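Local coordinates for 11S globulin isoform 1 (Cocos nucifera, PDB 5WPW), which serves as a hexameric seed storage protein of coconut, holding a nutrient reserve, and is a potential food allergen, at the interface of chains A and B. Numbering follows the deposited sequence. Chains: chain A/B, 11S globulin isoform 1.

Contact 1: the interface of chains A and B. Residues chain A 388, 391-392; chain B 51, 53-54, 159, 213.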
ATOM      1  N   VAL A 388      19.629  23.399  25.870  1.00 33.80           N
ATOM      2  CA  VAL A 388      18.251  23.760  25.571  1.00 25.93           C
ATOM      3  C   VAL A 388      17.405  23.725  26.838  1.00 28.74           C
ATOM      4  O   VAL A 388      16.592  24.625  27.086  1.00 30.72           O
ATOM      5  CB  VAL A 388      17.687  22.824  24.480  1.00 33.44           C
ATOM      6  CG1 VAL A 388      16.169  22.984  24.358  1.00 27.23           C
ATOM      7  CG2 VAL A 388      18.407  23.057  23.154  1.00 27.46           C
ATOM      8  N   ASN A 391      18.458  26.761  29.221  1.00 33.52           N
ATOM      9  CA  ASN A 391      17.859  28.030  28.829  1.00 31.05           C
ATOM     10  C   ASN A 391      16.340  28.002  28.889  1.00 32.86           C
ATOM     11  O   ASN A 391      15.727  29.044  29.146  1.00 34.65           O
ATOM     12  CB  ASN A 391      18.350  28.428  27.430  1.00 36.29           C
ATOM     13  CG  ASN A 391      19.825  28.886  27.426  1.00 38.22           C
ATOM     14  OD1 ASN A 391      20.127  30.024  27.782  1.00 40.23           O
ATOM     15  ND2 ASN A 391      20.733  28.003  26.998  1.00 33.46           N
ATOM     16  N   SER A 392      15.708  26.821  28.694  1.00 35.10           N
ATOM     17  CA  SER A 392      14.246  26.733  28.683  1.00 33.04           C
ATOM     18  C   SER A 392      13.649  26.945  30.067  1.00 35.28           C
ATOM     19  O   SER A 392      12.620  27.620  30.215  1.00 35.34           O
ATOM     20  CB  SER A 392      13.790  25.363  28.148  1.00 27.83           C
ATOM     21  OG  SER A 392      14.249  25.142  26.811  1.00 29.63           O
TER
ATOM     22  N   LEU B  51      16.325  31.381  21.264  1.00 29.43           N
ATOM     23  CA  LEU B  51      15.875  29.993  21.290  1.00 30.57           C
ATOM     24  C   LEU B  51      14.354  29.974  21.363  1.00 29.27           C
ATOM     25  O   LEU B  51      13.766  30.552  22.284  1.00 28.33           O
ATOM     26  CB  LEU B  51      16.491  29.254  22.487  1.00 30.20           C
ATOM     27  CG  LEU B  51      15.905  27.902  22.902  1.00 27.72           C
ATOM     28  CD1 LEU B  51      16.323  26.827  21.887  1.00 29.60           C
ATOM     29  CD2 LEU B  51      16.374  27.558  24.298  1.00 30.96           C
ATOM     30  N   LEU B  53      11.428  27.966  22.506  1.00 27.78           N
ATOM     31  CA  LEU B  53      11.318  26.922  23.513  1.00 26.51           C
ATOM     32  C   LEU B  53      10.568  25.703  22.978  1.00 30.06           C
ATOM     33  O   LEU B  53       9.689  25.830  22.123  1.00 27.72           O
ATOM     34  CB  LEU B  53      10.592  27.448  24.749  1.00 29.24           C
ATOM     35  CG  LEU B  53      11.276  28.689  25.322  1.00 28.79           C
ATOM     36  CD1 LEU B  53      10.474  29.228  26.467  1.00 28.68           C
ATOM     37  CD2 LEU B  53      12.701  28.319  25.694  1.00 31.45           C
ATOM     38  N   PRO B  54      10.866  24.514  23.502  1.00 26.54           N
ATOM     39  CA  PRO B  54      10.203  23.302  23.002  1.00 27.89           C
ATOM     40  C   PRO B  54       8.699  23.336  23.219  1.00 30.59           C
ATOM     41  O   PRO B  54       8.206  23.762  24.267  1.00 27.16           O
ATOM     42  CB  PRO B  54      10.863  22.180  23.793  1.00 25.70           C
ATOM     43  CG  PRO B  54      11.467  22.863  25.017  1.00 25.40           C
ATOM     44  CD  PRO B  54      11.885  24.211  24.523  1.00 29.17           C
ATOM     45  N   ALA B 159       7.997  24.142  27.995  1.00 31.56           N
ATOM     46  CA  ALA B 159       8.650  25.037  28.929  1.00 28.31           C
ATOM     47  C   ALA B 159       8.183  26.449  28.638  1.00 35.65           C
ATOM     48  O   ALA B 159       7.795  26.759  27.509  1.00 30.93           O
ATOM     49  CB  ALA B 159      10.167  24.936  28.814  1.00 29.40           C
ATOM     50  N   VAL B 213      13.498  33.110  23.763  1.00 34.19           N
ATOM     51  CA  VAL B 213      14.308  33.603  24.879  1.00 37.50           C
ATOM     52  C   VAL B 213      15.761  33.750  24.445  1.00 35.89           C
ATOM     53  O   VAL B 213      16.217  33.094  23.502  1.00 30.94           O
ATOM     54  CB  VAL B 213      14.183  32.671  26.109  1.00 37.85           C
ATOM     55  CG1 VAL B 213      12.728  32.375  26.376  1.00 32.47           C
ATOM     56  CG2 VAL B 213      15.013  31.368  25.938  1.00 29.91           C
TER
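The flat carboxamide of A:Asn391 is turned away from B:Leu51. With chi1 at -72° its CG lies beside its own backbone N, and CB is left to make the touch. A:Asn391 CB meets CD2 of B:Leu51 at 3.8 Å. The pyrrolidine ring of B:Pro54 meets A:Ser392 through one corner: B:Pro54 CD lies 3.4 Å from the serine hydroxyl, A:Ser392 OG. The protein is an 11S globulin of the cupin family. Helix 386-393 of chain A packs here on strand 50-57 of the first cupin region of chain B.

A:Ser392 has the most surface hidden in this patch. A:Ser392 CB meets the methyl CB of B:Ala159 at 3.7 Å. B:Leu53 adds one branch tip: CD2 lies 3.7 Å from CA of A:Ser392. The same methyl is also close to OG, so it packs on both the backbone and the side chain of the serine.

The hydroxyl of A:Ser392 turns back to its own helix. A:Ser392 OG donates a hydrogen bond to O of A:Val388, one turn earlier, at a doubtfully short modelled length of 2.4 Å. The donor lies above the carbonyl plane, 40° out of it. The bond may help hold the hydroxyl, which still lies against the proline ring.

B:Leu51 uses one methyl to span two helix residues. CG is anti to the backbone N (chi1 165°), and CD2 of B:Leu51 also lies 4.1 Å from O of A:Val388. Next to it, CG2 of B:Val213 approaches the backbone O of A:Asn391 at 4.0 Å.

Contact 2: the interface of chains A and B. Residues chain A 384-385, 388; chain B 54, 104, 125, 219, 221.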
ATOM      1  N   MET A 384      16.546  16.108  24.360  1.00 24.91           N
ATOM      2  CA  MET A 384      16.905  17.502  24.166  1.00 28.49           C
ATOM      3  C   MET A 384      18.282  17.795  24.752  1.00 29.59           C
ATOM      4  O   MET A 384      18.661  17.227  25.785  1.00 29.98           O
ATOM      5  CB  MET A 384      15.864  18.413  24.824  1.00 30.69           C
ATOM      6  CG  MET A 384      14.656  18.676  23.906  1.00 28.87           C
ATOM      7  SD  MET A 384      13.403  19.599  24.788  1.00 43.86           S
ATOM      8  CE  MET A 384      11.956  18.891  23.927  1.00 33.30           C
ATOM      9  N   PRO A 385      19.058  18.657  24.095  1.00 27.16           N
ATOM     10  CA  PRO A 385      20.378  19.018  24.634  1.00 28.85           C
ATOM     11  C   PRO A 385      20.260  19.662  26.009  1.00 30.61           C
ATOM     12  O   PRO A 385      19.351  20.457  26.269  1.00 29.16           O
ATOM     13  CB  PRO A 385      20.922  20.006  23.598  1.00 29.41           C
ATOM     14  CG  PRO A 385      20.163  19.673  22.313  1.00 30.05           C
ATOM     15  CD  PRO A 385      18.800  19.263  22.772  1.00 26.93           C
ATOM     16  N   VAL A 388      19.629  23.399  25.870  1.00 33.80           N
ATOM     17  CA  VAL A 388      18.251  23.760  25.571  1.00 25.93           C
ATOM     18  C   VAL A 388      17.405  23.725  26.838  1.00 28.74           C
ATOM     19  O   VAL A 388      16.592  24.625  27.086  1.00 30.72           O
ATOM     20  CB  VAL A 388      17.687  22.824  24.480  1.00 33.44           C
ATOM     21  CG1 VAL A 388      16.169  22.984  24.358  1.00 27.23           C
ATOM     22  CG2 VAL A 388      18.407  23.057  23.154  1.00 27.46           C
TER
ATOM     23  N   PRO B  54      10.866  24.514  23.502  1.00 26.54           N
ATOM     24  CA  PRO B  54      10.203  23.302  23.002  1.00 27.89           C
ATOM     25  C   PRO B  54       8.699  23.336  23.219  1.00 30.59           C
ATOM     26  O   PRO B  54       8.206  23.762  24.267  1.00 27.16           O
ATOM     27  CB  PRO B  54      10.863  22.180  23.793  1.00 25.70           C
ATOM     28  CG  PRO B  54      11.467  22.863  25.017  1.00 25.40           C
ATOM     29  CD  PRO B  54      11.885  24.211  24.523  1.00 29.17           C
ATOM     30  N   HIS B 104      21.766  13.628  23.118  1.00 33.78           N
ATOM     31  CA  HIS B 104      20.452  14.087  22.706  1.00 27.83           C
ATOM     32  C   HIS B 104      20.187  13.542  21.314  1.00 32.52           C
ATOM     33  O   HIS B 104      21.035  12.868  20.715  1.00 29.13           O
ATOM     34  CB  HIS B 104      20.368  15.615  22.752  1.00 29.13           C
ATOM     35  CG  HIS B 104      21.451  16.306  21.981  1.00 31.96           C
ATOM     36  ND1 HIS B 104      21.369  16.543  20.627  1.00 30.13           N
ATOM     37  CD2 HIS B 104      22.636  16.828  22.383  1.00 31.22           C
ATOM     38  CE1 HIS B 104      22.464  17.159  20.222  1.00 35.80           C
ATOM     39  NE2 HIS B 104      23.246  17.353  21.272  1.00 36.08           N
ATOM     40  N   TRP B 125      12.058  22.471  18.718  1.00 25.65           N
ATOM     41  CA  TRP B 125      12.703  23.707  19.164  1.00 26.45           C
ATOM     42  C   TRP B 125      13.642  24.217  18.069  1.00 29.69           C
ATOM     43  O   TRP B 125      14.059  23.468  17.179  1.00 28.40           O
ATOM     44  CB  TRP B 125      13.453  23.505  20.512  1.00 24.32           C
ATOM     45  CG  TRP B 125      14.523  22.452  20.487  1.00 27.14           C
ATOM     46  CD1 TRP B 125      14.391  21.139  20.874  1.00 31.09           C
ATOM     47  CD2 TRP B 125      15.885  22.613  20.085  1.00 23.34           C
ATOM     48  NE1 TRP B 125      15.582  20.480  20.719  1.00 26.18           N
ATOM     49  CE2 TRP B 125      16.514  21.358  20.226  1.00 22.24           C
ATOM     50  CE3 TRP B 125      16.634  23.697  19.595  1.00 26.46           C
ATOM     51  CZ2 TRP B 125      17.852  21.151  19.905  1.00 26.38           C
ATOM     52  CZ3 TRP B 125      17.971  23.492  19.272  1.00 25.99           C
ATOM     53  CH2 TRP B 125      18.566  22.227  19.426  1.00 25.72           C
ATOM     54  N   LEU B 219      24.276  28.977  22.623  1.00 40.53           N
ATOM     55  CA  LEU B 219      23.728  27.665  22.925  1.00 33.19           C
ATOM     56  C   LEU B 219      24.670  26.645  22.319  1.00 34.10           C
ATOM     57  O   LEU B 219      24.817  26.586  21.098  1.00 39.01           O
ATOM     58  CB  LEU B 219      22.318  27.513  22.364  1.00 36.22           C
ATOM     59  CG  LEU B 219      21.625  26.201  22.719  1.00 36.49           C
ATOM     60  CD1 LEU B 219      21.042  26.338  24.096  1.00 34.93           C
ATOM     61  CD2 LEU B 219      20.539  25.862  21.695  1.00 35.47           C
ATOM     62  N   VAL B 221      25.318  22.798  21.572  1.00 39.70           N
ATOM     63  CA  VAL B 221      24.754  21.463  21.465  1.00 38.90           C
ATOM     64  C   VAL B 221      25.759  20.633  20.684  1.00 38.27           C
ATOM     65  O   VAL B 221      26.685  21.162  20.074  1.00 36.31           O
ATOM     66  CB  VAL B 221      23.380  21.460  20.767  1.00 32.80           C
ATOM     67  CG1 VAL B 221      22.452  22.474  21.391  1.00 32.55           C
ATOM     68  CG2 VAL B 221      23.543  21.721  19.277  1.00 37.38           C
TER
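A:Pro385 wedges between the imidazole of B:His104 and the indole of B:Trp125. The proline and the histidine side chain cross at about a right angle. CG of A:Pro385 stands over the centre of one imidazole face, 3.7 Å from the B:His104 ring centroid, in a CH-pi contact. Against the tryptophan, CD and CG of the proline come up to the CZ2 rim of the indole. CD of A:Pro385 touches CZ2 of B:Trp125 at 3.6 Å. Another flank of the proline is met by B:Val221, whose CG1 lies 3.6 Å from A:Pro385 CB.

A:Val388 crosses the indole obliquely. A:Val388 CG2 sits over one face of B:Trp125, 3.7 Å from the centroid of the six-membered ring, in a second CH-pi contact. CG1 of the valine is anti to the backbone N (chi1 168°), which leaves CG2 as the branch lowered onto the ring. B:Leu219 packs on the valine with both methyls. B:Leu219 CD2 meets CG2 of A:Val388 at 3.8 Å, and CD1 lies beside the valine backbone N in the first turn of helix 386-393.

A:Met384 runs antiparallel to B:Trp125. A:Met384 CG lies 3.8 Å from B:Trp125 NE1, beyond the NE1–CD1 rim and above the plane. Valine, proline and methionine thus all approach from the same side of the indole plane.

Beyond the indole, the methionine chain bends at its last torsion (chi3 -148°). This carries SD and CE to B:Pro54, on the ring's CB and CG. The packing is tight there: methyl CE of A:Met384 lies 3.5 Å from CB of B:Pro54.

Contact 1 and contact 2 are neighbours, with the centres of their C-alpha atoms about 8 Å apart. They share A:Val388 and B:Pro54. Helix 386-393 of chain A runs through both: contact 2 takes its start and the loop before it, and contact 1 its later turn. On chain B, strand 50-57 serves both. Together they form a continuous patch in which a C-terminal helix of one subunit docks on strand 50-57 and neighbouring segments of the next, including B:Val213, B:Leu219 and B:Val221. The interface is not an exact two-fold, which is consistent with, but does not by itself prove, a head-to-tail arrangement.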